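Side-chain contacts in purine nucleoside phosphorylase (Grouper iridovirus, PDB 3KHS), which probably catalyses the phosphate-dependent cleavage of purine nucleosides such as inosine and guanosine, a step in purine salvage: residues 73-78 with 274-279; 223-226 with 231-234; 63-68 with 98-103; 79-84 with 108-113; 15-20 with 43-48. All blocks are in the same frame, centred on the assembly; numbering follows the deposited sequence.

Interaction 1 (73-78 with 274-279); sequences VSCVCM and LVIEKI
Val73 and Cys75 meet Ile276 in a buried, purely apolar helix-on-sheet contact that fastens the C-terminal helix 257-279 to the start of strand 73-79. With one residue between them, Val73 and Cys75 face the same side of the sheet, and a single isoleucine receives them with two different branches. Its gamma methyl takes the valine: Ile276 CG2 lies 3.8 Å from Val73 CG2 and 3.9 Å from Val73 CB, the two branched side chains passing each other at a slant. The longer arm goes to the cysteine. With chi2 at 179° it is fully extended, and Ile276 CD1 ends 4.2 Å from Cys75 SG, a loose approach compared with the methyl-methyl touch. The thiol is directed there because chi1 of Cys75 (-49°) sets SG opposite its own carbonyl carbon.

Leu24 of the neighbouring parallel strand 24-28 touches Cys75, Ile276 and Ile279, so the helix rests on two strands at once. On the other face of the sheet, Val76 and Met78 pack against Phe100 of helix 95-102, which places strand 73-79 between helices in a layered alpha/beta arrangement. Near the start of the strand, Ser74 OG is hydrogen-bonded to Arg21 O.

Because the two segments bury only 129 Å² and meet through methyl groups and one sulfur, the attachment depends on shape and on exclusion of water, with little directional preference; the wider spacing at Cys75 suggests that Val73 gives the tighter fit.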
# COMPACT_ATOMS: atom_id res chain seq x y z
N VAL B 73 -34.53 -11.93 -17.51
CA VAL B 73 -33.88 -11.84 -16.21
C VAL B 73 -33.98 -10.43 -15.64
O VAL B 73 -33.64 -9.48 -16.33
CB VAL B 73 -32.38 -12.21 -16.38
CG1 VAL B 73 -31.66 -12.13 -15.04
CG2 VAL B 73 -32.27 -13.61 -17.01
N SER B 74 -34.45 -10.29 -14.40
CA SER B 74 -34.53 -8.96 -13.79
C SER B 74 -33.12 -8.58 -13.33
O SER B 74 -32.47 -9.29 -12.54
CB SER B 74 -35.51 -8.95 -12.62
OG SER B 74 -35.25 -10.04 -11.77
N CYS B 75 -32.64 -7.46 -13.84
CA CYS B 75 -31.30 -6.99 -13.53
C CYS B 75 -31.29 -5.57 -12.98
O CYS B 75 -32.25 -4.80 -13.16
CB CYS B 75 -30.44 -6.97 -14.83
SG CYS B 75 -30.41 -8.44 -15.93
N VAL B 76 -30.18 -5.25 -12.32
CA VAL B 76 -29.90 -3.91 -11.81
C VAL B 76 -28.55 -3.63 -12.47
O VAL B 76 -27.63 -4.44 -12.39
CB VAL B 76 -29.78 -3.84 -10.26
CG1 VAL B 76 -28.81 -4.84 -9.75
CG2 VAL B 76 -29.32 -2.45 -9.85
N CYS B 77 -28.44 -2.49 -13.15
CA CYS B 77 -27.21 -2.13 -13.85
C CYS B 77 -26.63 -0.80 -13.39
O CYS B 77 -27.32 0.21 -13.39
CB CYS B 77 -27.47 -2.06 -15.35
SG CYS B 77 -26.08 -1.40 -16.36
N MET B 78 -25.36 -0.83 -13.01
CA MET B 78 -24.63 0.36 -12.59
C MET B 78 -24.02 1.00 -13.83
O MET B 78 -23.20 0.38 -14.50
CB MET B 78 -23.49 -0.03 -11.62
CG MET B 78 -23.89 -0.15 -10.11
SD MET B 78 -22.54 -0.54 -8.99
CE MET B 78 -21.76 1.03 -8.74
N LEU B 274 -25.72 -12.28 -24.25
CA LEU B 274 -25.69 -13.72 -24.50
C LEU B 274 -25.35 -14.47 -23.22
O LEU B 274 -25.87 -15.56 -22.98
CB LEU B 274 -24.66 -14.07 -25.59
CG LEU B 274 -25.04 -15.17 -26.61
CD1 LEU B 274 -23.76 -15.63 -27.29
CD2 LEU B 274 -25.75 -16.37 -25.94
N VAL B 275 -24.48 -13.88 -22.41
CA VAL B 275 -24.06 -14.51 -21.15
C VAL B 275 -25.25 -14.58 -20.18
O VAL B 275 -25.43 -15.56 -19.46
CB VAL B 275 -22.89 -13.70 -20.49
CG1 VAL B 275 -22.67 -14.15 -19.07
CG2 VAL B 275 -21.62 -13.90 -21.28
N ILE B 276 -26.05 -13.53 -20.19
CA ILE B 276 -27.21 -13.47 -19.32
C ILE B 276 -28.22 -14.52 -19.79
O ILE B 276 -28.92 -15.12 -18.97
CB ILE B 276 -27.82 -12.05 -19.32
CG1 ILE B 276 -26.88 -11.10 -18.56
CG2 ILE B 276 -29.23 -12.06 -18.74
CD1 ILE B 276 -27.34 -9.64 -18.50
N GLU B 277 -28.28 -14.75 -21.09
CA GLU B 277 -29.21 -15.76 -21.59
C GLU B 277 -28.81 -17.13 -21.06
O GLU B 277 -29.66 -17.86 -20.55
CB GLU B 277 -29.23 -15.78 -23.12
CG GLU B 277 -30.40 -16.56 -23.69
CD GLU B 277 -30.35 -16.62 -25.20
OE1 GLU B 277 -30.07 -15.57 -25.83
OE2 GLU B 277 -30.60 -17.71 -25.76
N LYS B 278 -27.53 -17.49 -21.17
CA LYS B 278 -27.04 -18.78 -20.67
C LYS B 278 -27.23 -18.93 -19.16
O LYS B 278 -27.36 -20.04 -18.65
CB LYS B 278 -25.55 -18.96 -21.00
CG LYS B 278 -25.25 -19.01 -22.48
CD LYS B 278 -23.78 -18.85 -22.78
CE LYS B 278 -23.49 -19.18 -24.23
NZ LYS B 278 -23.75 -20.65 -24.50
N ILE B 279 -27.23 -17.80 -18.45
CA ILE B 279 -27.42 -17.79 -17.00
C ILE B 279 -28.86 -18.11 -16.62
O ILE B 279 -29.12 -18.79 -15.63
CB ILE B 279 -27.05 -16.42 -16.41
CG1 ILE B 279 -25.56 -16.15 -16.61
CG2 ILE B 279 -27.39 -16.37 -14.93
CD1 ILE B 279 -25.10 -14.79 -16.08

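Interaction 2 (223-226 with 231-234); sequences IVAK and RCLA
Ala225 and Cys232 make the one close contact here: Ala225 CB sits 3.5 Å from Cys232 SG, methyl against thiol, both buried. The sulfur also comes within 4.2 Å of Lys226 N, so Cys232 SG faces the helix backbone just after the alanine as well as its methyl. A chi1 of -52° places SG beside the backbone nitrogen of Cys232, which aims it at the helix. The small alanine methyl lets the sulfur come close to the helix, and the two backbones converge toward Lys226 and Arg231 because the link between the segments is short.

Beyond this pair the longer side chains run outward to other anchors. Lys226 NZ bonds to Ser161 O, and the guanidinium of Arg231 is held by salt bridges to Asp164 and Glu282. Leu233 points to the other face of the strand, where it packs on Leu167 and Ala171 of helix 165-178. Ile223, which points away from strand 231-241, packs on His132 and Asn134 of strand 131-134 and also reaches Ser196 of a second subunit.

The four-residue connection folds helix 219-227 directly back on strand 231-241. The arrangement is thus a helix joined by a short link to a strand that runs parallel to strand 107-116, within the mixed alpha/beta fold of this member of the PNP/MTAP phosphorylase family.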
# COMPACT_ATOMS: atom_id res chain seq x y z
N ILE B 223 -14.14 -8.69 -4.39
CA ILE B 223 -13.79 -9.21 -3.07
C ILE B 223 -15.03 -9.08 -2.18
O ILE B 223 -15.37 -9.99 -1.44
CB ILE B 223 -12.67 -8.39 -2.38
CG1 ILE B 223 -11.33 -8.62 -3.08
CG2 ILE B 223 -12.61 -8.77 -0.89
CD1 ILE B 223 -10.23 -7.74 -2.52
N VAL B 224 -15.69 -7.93 -2.26
CA VAL B 224 -16.87 -7.66 -1.46
C VAL B 224 -18.07 -8.49 -1.94
O VAL B 224 -18.79 -9.05 -1.13
CB VAL B 224 -17.18 -6.17 -1.50
CG1 VAL B 224 -18.51 -5.89 -0.83
CG2 VAL B 224 -16.02 -5.40 -0.83
N ALA B 225 -18.27 -8.58 -3.24
CA ALA B 225 -19.35 -9.36 -3.81
C ALA B 225 -19.23 -10.82 -3.33
O ALA B 225 -20.17 -11.41 -2.79
CB ALA B 225 -19.25 -9.30 -5.32
N LYS B 226 -18.04 -11.38 -3.52
CA LYS B 226 -17.76 -12.76 -3.15
C LYS B 226 -18.03 -12.99 -1.69
O LYS B 226 -18.59 -14.02 -1.30
CB LYS B 226 -16.31 -13.11 -3.43
CG LYS B 226 -16.03 -14.61 -3.45
CD LYS B 226 -16.78 -15.29 -4.60
CE LYS B 226 -16.95 -16.76 -4.32
NZ LYS B 226 -15.63 -17.41 -4.16
N ARG B 231 -21.97 -14.47 -6.93
CA ARG B 231 -21.06 -15.06 -7.89
C ARG B 231 -20.61 -13.97 -8.85
O ARG B 231 -21.42 -13.14 -9.28
CB ARG B 231 -21.76 -16.21 -8.62
CG ARG B 231 -22.15 -17.35 -7.71
CD ARG B 231 -23.11 -18.28 -8.40
NE ARG B 231 -22.46 -19.10 -9.42
CZ ARG B 231 -23.11 -19.66 -10.43
NH1 ARG B 231 -24.42 -19.48 -10.56
NH2 ARG B 231 -22.46 -20.40 -11.32
N CYS B 232 -19.33 -13.98 -9.19
CA CYS B 232 -18.78 -12.95 -10.07
C CYS B 232 -18.19 -13.36 -11.40
O CYS B 232 -17.57 -14.41 -11.55
CB CYS B 232 -17.69 -12.18 -9.33
SG CYS B 232 -18.21 -11.56 -7.75
N LEU B 233 -18.40 -12.49 -12.38
CA LEU B 233 -17.86 -12.64 -13.71
C LEU B 233 -17.37 -11.23 -14.05
O LEU B 233 -18.09 -10.25 -13.84
CB LEU B 233 -18.91 -13.06 -14.69
CG LEU B 233 -18.51 -12.79 -16.13
CD1 LEU B 233 -17.27 -13.64 -16.47
CD2 LEU B 233 -19.69 -13.06 -17.08
N ALA B 234 -16.15 -11.13 -14.53
CA ALA B 234 -15.61 -9.83 -14.91
C ALA B 234 -14.94 -9.95 -16.27
O ALA B 234 -14.20 -10.90 -16.52
CB ALA B 234 -14.61 -9.37 -13.87

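Interaction 3 (63-68 with 98-103); sequences GSLIFG and RVFKAL
In Phe67 and Leu103 alike the first torsion, -61° and -77°, sets CG opposite the carbonyl carbon, and the extended chi2 of Leu103 then sends its CD1 out to the phenyl ring. The methyl arrives at the rim, close to the ring plane, with Leu103 CD1 4.1 Å from Phe67 CE2.

A second pair repeats the scheme with the roles exchanged. Now the strand supplies the methyl and the helix the ring: Leu65 CD1 lies 4.3 Å from Phe100 CE1, again at the edge. The backbones stay well apart, with about 10.7 Å between the CA atoms of Leu65 and Phe100, so the aromatic and leucine side chains bridge the whole interval.

The adjacent strand 73-79 adds to the same surface, Met78 touching Leu65 and Val76 touching Phe67. The outer surface of the helix is covered by helix 3-15, where Val99 meets Thr10 and Ala102 meets Ala11. This is plain helix-on-sheet packing, in which helix 95-102 lies over the antiparallel pair of strands 64-70 and 73-79 within the mixed alpha/beta fold of the phosphorylase.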
# COMPACT_ATOMS: atom_id res chain seq x y z
N GLY B 63 -23.63 9.43 -12.85
CA GLY B 63 -23.99 8.03 -12.77
C GLY B 63 -25.43 7.66 -12.46
O GLY B 63 -26.16 8.35 -11.77
N SER B 64 -25.86 6.52 -12.99
CA SER B 64 -27.22 6.08 -12.74
C SER B 64 -27.34 4.58 -12.59
O SER B 64 -26.55 3.82 -13.14
CB SER B 64 -28.16 6.56 -13.85
OG SER B 64 -27.59 6.35 -15.13
N LEU B 65 -28.35 4.18 -11.84
CA LEU B 65 -28.64 2.78 -11.57
C LEU B 65 -29.88 2.46 -12.40
O LEU B 65 -30.88 3.16 -12.32
CB LEU B 65 -28.91 2.62 -10.08
CG LEU B 65 -28.70 1.29 -9.37
CD1 LEU B 65 -27.32 0.76 -9.68
CD2 LEU B 65 -28.88 1.48 -7.85
N ILE B 66 -29.82 1.40 -13.19
CA ILE B 66 -30.94 1.02 -14.05
C ILE B 66 -31.54 -0.32 -13.68
O ILE B 66 -30.81 -1.30 -13.53
CB ILE B 66 -30.49 0.98 -15.54
CG1 ILE B 66 -29.87 2.32 -15.94
CG2 ILE B 66 -31.66 0.70 -16.46
CD1 ILE B 66 -29.59 2.43 -17.42
N PHE B 67 -32.86 -0.36 -13.51
CA PHE B 67 -33.53 -1.62 -13.18
C PHE B 67 -34.37 -2.04 -14.35
O PHE B 67 -35.16 -1.23 -14.87
CB PHE B 67 -34.43 -1.50 -11.97
CG PHE B 67 -33.72 -1.11 -10.73
CD1 PHE B 67 -33.40 0.22 -10.50
CD2 PHE B 67 -33.33 -2.06 -9.81
CE1 PHE B 67 -32.70 0.59 -9.37
CE2 PHE B 67 -32.63 -1.70 -8.66
CZ PHE B 67 -32.31 -0.38 -8.44
N GLY B 68 -34.23 -3.29 -14.78
CA GLY B 68 -34.99 -3.76 -15.91
C GLY B 68 -34.62 -5.19 -16.23
O GLY B 68 -33.81 -5.81 -15.54
N ARG B 98 -22.43 -3.91 -1.75
CA ARG B 98 -23.14 -4.33 -0.56
C ARG B 98 -24.64 -4.08 -0.82
O ARG B 98 -25.48 -4.88 -0.43
CB ARG B 98 -22.63 -3.56 0.66
CG ARG B 98 -21.22 -3.95 1.05
CD ARG B 98 -20.75 -3.29 2.36
NE ARG B 98 -19.42 -3.75 2.77
CZ ARG B 98 -18.27 -3.32 2.22
NH1 ARG B 98 -18.29 -2.43 1.25
NH2 ARG B 98 -17.10 -3.79 2.65
N VAL B 99 -24.94 -2.99 -1.52
CA VAL B 99 -26.32 -2.68 -1.87
C VAL B 99 -26.87 -3.79 -2.80
O VAL B 99 -27.97 -4.31 -2.58
CB VAL B 99 -26.40 -1.29 -2.55
CG1 VAL B 99 -27.77 -1.04 -3.11
CG2 VAL B 99 -26.03 -0.19 -1.54
N PHE B 100 -26.10 -4.16 -3.82
CA PHE B 100 -26.51 -5.23 -4.73
C PHE B 100 -26.93 -6.44 -3.90
O PHE B 100 -27.97 -7.01 -4.14
CB PHE B 100 -25.35 -5.65 -5.64
CG PHE B 100 -25.30 -4.92 -6.96
CD1 PHE B 100 -25.85 -3.66 -7.09
CD2 PHE B 100 -24.63 -5.46 -8.03
CE1 PHE B 100 -25.74 -2.97 -8.26
CE2 PHE B 100 -24.51 -4.77 -9.23
CZ PHE B 100 -25.06 -3.53 -9.34
N LYS B 101 -26.11 -6.84 -2.94
CA LYS B 101 -26.42 -7.99 -2.11
C LYS B 101 -27.75 -7.79 -1.37
O LYS B 101 -28.61 -8.67 -1.38
CB LYS B 101 -25.32 -8.23 -1.08
CG LYS B 101 -25.58 -9.43 -0.15
CD LYS B 101 -24.90 -9.22 1.18
CE LYS B 101 -24.61 -10.54 1.90
NZ LYS B 101 -25.75 -11.47 1.82
N ALA B 102 -27.89 -6.63 -0.73
CA ALA B 102 -29.08 -6.29 0.02
C ALA B 102 -30.33 -6.32 -0.86
O ALA B 102 -31.42 -6.48 -0.36
CB ALA B 102 -28.92 -4.90 0.65
N LEU B 103 -30.14 -6.13 -2.16
CA LEU B 103 -31.24 -6.14 -3.12
C LEU B 103 -31.62 -7.56 -3.50
O LEU B 103 -32.64 -7.77 -4.15
CB LEU B 103 -30.85 -5.42 -4.41
CG LEU B 103 -30.81 -3.91 -4.49
CD1 LEU B 103 -30.28 -3.52 -5.85
CD2 LEU B 103 -32.19 -3.35 -4.29

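Interaction 4 (79-84 with 108-113); sequences KGRFHL and VVLTNA. With PO4 (phosphate ion), chain G.
Arg81 reaches across from the loop after strand 73-79 and grips the backbone carbonyl of Thr111 with both terminal nitrogens. Arg81 NH1 donates to Thr111 O at 3.0 Å and Arg81 NH2 to the same oxygen at 3.2 Å, the first being the straighter bond (156° at the hydrogen against 140°). The oxygen lies in the guanidinium plane, and the third nitrogen, NE, is engaged by a salt bridge to Glu221, so carbonyl and carboxylate together fix the rotation of the group. To get there the chain is bent at chi2 and chi3, having left the backbone with CG between N and the carbonyl carbon (chi1 55°).

Arg81 NH1 has a second acceptor, the bound phosphate, whose O2 is 3.0 Å away. Phosphate O2 also receives His83 NE2 at 2.8 Å, approached at the edge of the imidazole. On the strand, Ala113 N donates to phosphate O1 at 2.9 Å, and Ser30 OG and Ser217 OG are also hydrogen-bonded to the phosphate. Second-shell bonds hold the strand side: Thr111 OG1 is bonded to Gly29 N and Val27 O, while Asn112 OD1 and ND2 pair with Ser236 and Thr218. Leu110 CD1 flanks Arg81 NH2 at 4.1 Å.

The phosphate may come from the crystallisation liquor, yet its site is consistent with that of the phosphate substrate in this family. One arginine nitrogen is shared between a backbone carbonyl and the anion, which couples the two: any shift of the strand carbonyl would be felt at the phosphate through Arg81.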
# COMPACT_ATOMS: atom_id res chain seq x y z
N LYS B 79 -24.44 2.21 -14.15
CA LYS B 79 -23.88 2.94 -15.28
C LYS B 79 -22.85 3.89 -14.65
O LYS B 79 -23.15 5.05 -14.40
CB LYS B 79 -24.95 3.73 -16.04
CG LYS B 79 -25.72 2.88 -17.05
CD LYS B 79 -26.62 3.70 -17.95
CE LYS B 79 -25.84 4.43 -19.03
NZ LYS B 79 -26.75 4.92 -20.13
N GLY B 80 -21.66 3.36 -14.38
CA GLY B 80 -20.61 4.15 -13.77
C GLY B 80 -20.31 3.51 -12.44
O GLY B 80 -21.21 2.99 -11.80
N ARG B 81 -19.04 3.51 -12.03
CA ARG B 81 -18.67 2.90 -10.76
C ARG B 81 -17.82 3.89 -9.95
O ARG B 81 -17.65 5.02 -10.37
CB ARG B 81 -17.91 1.60 -10.99
CG ARG B 81 -16.66 1.73 -11.91
CD ARG B 81 -15.53 0.85 -11.40
NE ARG B 81 -15.91 -0.56 -11.44
CZ ARG B 81 -15.98 -1.29 -12.55
NH1 ARG B 81 -15.66 -0.74 -13.74
NH2 ARG B 81 -16.36 -2.56 -12.48
N PHE B 82 -17.32 3.48 -8.80
CA PHE B 82 -16.50 4.33 -7.96
C PHE B 82 -15.10 3.72 -7.84
O PHE B 82 -14.97 2.50 -7.77
CB PHE B 82 -17.16 4.49 -6.57
CG PHE B 82 -18.50 5.14 -6.63
CD1 PHE B 82 -18.61 6.50 -6.90
CD2 PHE B 82 -19.67 4.38 -6.57
CE1 PHE B 82 -19.86 7.10 -7.13
CE2 PHE B 82 -20.94 4.97 -6.81
CZ PHE B 82 -21.03 6.33 -7.09
N HIS B 83 -14.06 4.56 -7.82
CA HIS B 83 -12.68 4.06 -7.73
C HIS B 83 -11.90 4.69 -6.61
O HIS B 83 -12.10 5.88 -6.28
CB HIS B 83 -11.85 4.38 -8.99
CG HIS B 83 -12.55 4.13 -10.28
ND1 HIS B 83 -13.53 4.96 -10.77
CD2 HIS B 83 -12.40 3.14 -11.20
CE1 HIS B 83 -13.95 4.51 -11.94
NE2 HIS B 83 -13.28 3.41 -12.23
N LEU B 84 -10.95 3.92 -6.08
CA LEU B 84 -10.04 4.43 -5.05
C LEU B 84 -9.37 5.73 -5.45
O LEU B 84 -9.21 6.63 -4.62
CB LEU B 84 -8.93 3.43 -4.73
CG LEU B 84 -9.25 2.57 -3.53
CD1 LEU B 84 -10.46 1.70 -3.91
CD2 LEU B 84 -8.04 1.68 -3.15
N VAL B 108 -23.15 -11.20 -10.26
CA VAL B 108 -22.74 -9.86 -10.69
C VAL B 108 -21.78 -9.96 -11.89
O VAL B 108 -20.80 -10.71 -11.87
CB VAL B 108 -22.06 -9.10 -9.54
CG1 VAL B 108 -21.50 -7.75 -10.04
CG2 VAL B 108 -23.05 -8.87 -8.39
N VAL B 109 -22.08 -9.21 -12.95
CA VAL B 109 -21.25 -9.20 -14.15
C VAL B 109 -20.58 -7.81 -14.21
O VAL B 109 -21.26 -6.79 -14.39
CB VAL B 109 -22.09 -9.37 -15.45
CG1 VAL B 109 -21.16 -9.36 -16.68
CG2 VAL B 109 -22.90 -10.69 -15.41
N LEU B 110 -19.25 -7.79 -14.05
CA LEU B 110 -18.47 -6.55 -14.06
C LEU B 110 -17.69 -6.38 -15.36
O LEU B 110 -17.21 -7.34 -15.93
CB LEU B 110 -17.43 -6.55 -12.93
CG LEU B 110 -17.56 -6.91 -11.43
CD1 LEU B 110 -18.05 -5.75 -10.64
CD2 LEU B 110 -18.42 -8.13 -11.25
N THR B 111 -17.56 -5.14 -15.81
CA THR B 111 -16.79 -4.84 -17.00
C THR B 111 -15.87 -3.67 -16.65
O THR B 111 -16.14 -2.92 -15.70
CB THR B 111 -17.69 -4.41 -18.16
OG1 THR B 111 -18.37 -3.19 -17.81
CG2 THR B 111 -18.68 -5.50 -18.51
N ASN B 112 -14.77 -3.54 -17.40
CA ASN B 112 -13.85 -2.42 -17.19
C ASN B 112 -12.98 -2.29 -18.42
O ASN B 112 -12.97 -3.16 -19.29
CB ASN B 112 -12.97 -2.64 -15.96
CG ASN B 112 -12.03 -3.83 -16.09
OD1 ASN B 112 -11.33 -3.99 -17.09
ND2 ASN B 112 -11.98 -4.66 -15.05
N ALA B 113 -12.27 -1.18 -18.50
CA ALA B 113 -11.34 -0.91 -19.58
C ALA B 113 -9.99 -1.08 -18.90
O ALA B 113 -9.79 -0.57 -17.79
CB ALA B 113 -11.51 0.52 -20.08
P PO4 G . -12.78 1.20 -15.26
O1 PO4 G . -13.43 0.58 -16.44
O2 PO4 G . -13.82 1.57 -14.25
O3 PO4 G . -11.83 0.23 -14.63
O4 PO4 G . -12.04 2.42 -15.68

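Interaction 5 (15-20 with 43-48); sequences NKQLQI and ITVAYS
Gln17 lies against Ile43 and Val45 where the type I beta turn from Asn15 to Leu18, at the end of helix 3-15, comes up to strand 42-46 of the mixed sheet. The turn is closed by its backbone bond, Leu18 N to Asn15 O at 2.9 Å, and Gln17 is its third residue, from which the side chain heads for the strand.

Ile43 and Val45 stand on the same face of the strand, and Gln17 meets them with different ends. Its backbone carbonyl oxygen faces the isoleucine, and its side chain runs on alongside to the valine. With chi1 at -54°, CG stands beside the backbone N, and the amide is carried out with its oxygen leading: Gln17 OE1 is 4.3 Å from Val45 CG2, whereas Gln17 NE2 is directed away, 5.9 Å from that same methyl. Across these two segments the amide oxygen meets only a methyl, at van der Waals range or beyond, and every approach in the contact is long. Val45 is buried, whereas Ile43 is exposed and Gln17 partly so.

Leu18, the last residue of the turn, packs on Phe67 of the adjacent strand 64-70. Thr44 is turned to the other face, where it touches Ser64 and Ile66. The contact thus joins the exit of the N-terminal helix to the outer part of the sheet, far from the phosphate site. Gln17 O lies 4.5 Å from Ile43 CG1 and 4.6 Å from Ile43 CG2, set between the two branches of the isoleucine.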
# COMPACT_ATOMS: atom_id res chain seq x y z
N ASN B 15 -36.10 -0.49 -3.31
CA ASN B 15 -37.16 -1.48 -3.46
C ASN B 15 -38.55 -0.88 -3.54
O ASN B 15 -39.43 -1.42 -4.19
CB ASN B 15 -37.11 -2.50 -2.34
CG ASN B 15 -36.30 -3.70 -2.71
OD1 ASN B 15 -35.80 -4.42 -1.84
ND2 ASN B 15 -36.16 -3.93 -4.01
N LYS B 16 -38.74 0.25 -2.88
CA LYS B 16 -40.04 0.90 -2.91
C LYS B 16 -40.50 1.12 -4.34
O LYS B 16 -41.70 1.10 -4.63
CB LYS B 16 -39.98 2.25 -2.16
CG LYS B 16 -40.21 2.14 -0.65
CD LYS B 16 -39.87 3.44 0.10
CE LYS B 16 -40.67 4.63 -0.40
NZ LYS B 16 -40.02 5.91 0.02
N GLN B 17 -39.55 1.31 -5.24
CA GLN B 17 -39.87 1.59 -6.63
C GLN B 17 -39.74 0.40 -7.58
O GLN B 17 -39.73 0.57 -8.80
CB GLN B 17 -39.00 2.77 -7.09
CG GLN B 17 -39.15 3.99 -6.15
CD GLN B 17 -37.88 4.85 -5.99
OE1 GLN B 17 -37.32 5.35 -6.97
NE2 GLN B 17 -37.45 5.03 -4.74
N LEU B 18 -39.68 -0.81 -7.03
CA LEU B 18 -39.52 -2.00 -7.86
C LEU B 18 -40.62 -3.05 -7.74
O LEU B 18 -41.13 -3.32 -6.65
CB LEU B 18 -38.17 -2.67 -7.56
CG LEU B 18 -36.89 -1.83 -7.65
CD1 LEU B 18 -35.71 -2.73 -7.36
CD2 LEU B 18 -36.77 -1.17 -9.02
N GLN B 19 -40.96 -3.65 -8.87
CA GLN B 19 -41.98 -4.68 -8.92
C GLN B 19 -41.32 -6.04 -8.71
O GLN B 19 -41.86 -6.91 -8.01
CB GLN B 19 -42.70 -4.64 -10.27
CG GLN B 19 -43.54 -3.38 -10.48
CD GLN B 19 -44.38 -3.03 -9.26
OE1 GLN B 19 -45.09 -3.88 -8.71
NE2 GLN B 19 -44.30 -1.77 -8.83
N ILE B 20 -40.14 -6.21 -9.30
CA ILE B 20 -39.39 -7.45 -9.16
C ILE B 20 -37.98 -7.11 -8.67
O ILE B 20 -37.32 -6.24 -9.22
CB ILE B 20 -39.27 -8.19 -10.52
CG1 ILE B 20 -40.52 -7.92 -11.38
CG2 ILE B 20 -39.12 -9.70 -10.28
CD1 ILE B 20 -40.48 -8.57 -12.75
N ILE B 43 -36.51 1.28 -15.11
CA ILE B 43 -36.69 2.38 -14.20
C ILE B 43 -35.26 2.88 -13.99
O ILE B 43 -34.33 2.08 -13.85
CB ILE B 43 -37.28 1.91 -12.86
CG1 ILE B 43 -38.67 1.32 -13.10
CG2 ILE B 43 -37.36 3.06 -11.87
CD1 ILE B 43 -39.59 2.27 -13.84
N THR B 44 -35.08 4.19 -14.00
CA THR B 44 -33.75 4.74 -13.82
C THR B 44 -33.65 5.65 -12.60
O THR B 44 -34.50 6.52 -12.40
CB THR B 44 -33.31 5.52 -15.07
OG1 THR B 44 -33.26 4.61 -16.18
CG2 THR B 44 -31.94 6.17 -14.85
N VAL B 45 -32.62 5.44 -11.79
CA VAL B 45 -32.42 6.24 -10.60
C VAL B 45 -31.00 6.80 -10.58
O VAL B 45 -30.04 6.05 -10.48
CB VAL B 45 -32.66 5.40 -9.34
CG1 VAL B 45 -32.73 6.29 -8.13
CG2 VAL B 45 -33.96 4.60 -9.48
N ALA B 46 -30.88 8.12 -10.69
CA ALA B 46 -29.58 8.78 -10.67
C ALA B 46 -28.89 8.47 -9.36
O ALA B 46 -29.56 8.38 -8.31
CB ALA B 46 -29.76 10.25 -10.80
N TYR B 47 -27.56 8.31 -9.40
CA TYR B 47 -26.82 8.03 -8.17
C TYR B 47 -27.03 9.16 -7.15
O TYR B 47 -27.12 8.93 -5.94
CB TYR B 47 -25.31 7.89 -8.45
CG TYR B 47 -24.89 6.61 -9.12
CD1 TYR B 47 -25.78 5.54 -9.25
CD2 TYR B 47 -23.60 6.47 -9.66
CE1 TYR B 47 -25.41 4.37 -9.90
CE2 TYR B 47 -23.21 5.30 -10.31
CZ TYR B 47 -24.13 4.25 -10.43
OH TYR B 47 -23.78 3.08 -11.08
N SER B 48 -27.13 10.38 -7.65
CA SER B 48 -27.29 11.55 -6.82
C SER B 48 -28.53 11.55 -5.93
O SER B 48 -28.57 12.21 -4.90
CB SER B 48 -27.30 12.78 -7.72
OG SER B 48 -28.34 12.70 -8.67

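How the interactions relate
From the N terminus, interaction 5 closes the first loop, bringing the turn after helix 3-15 to strand 42-46, and is complete before the others open. Interaction 3 begins on the next strand, 64-70, and ends on helix 95-102. Interaction 1 opens inside that loop and closes only at the C-terminal helix, so the two cross; interaction 4 also crosses interaction 3. Interactions 4 and 2 follow in series, both nested within interaction 1. Strands of the mixed sheet join the contacts: 42-46, 64-70 and 73-79 are successive neighbours, as are 107-116 and 231-241. Tyr47 OH, bonded to Gly80 O, links the ends of interactions 5 and 4.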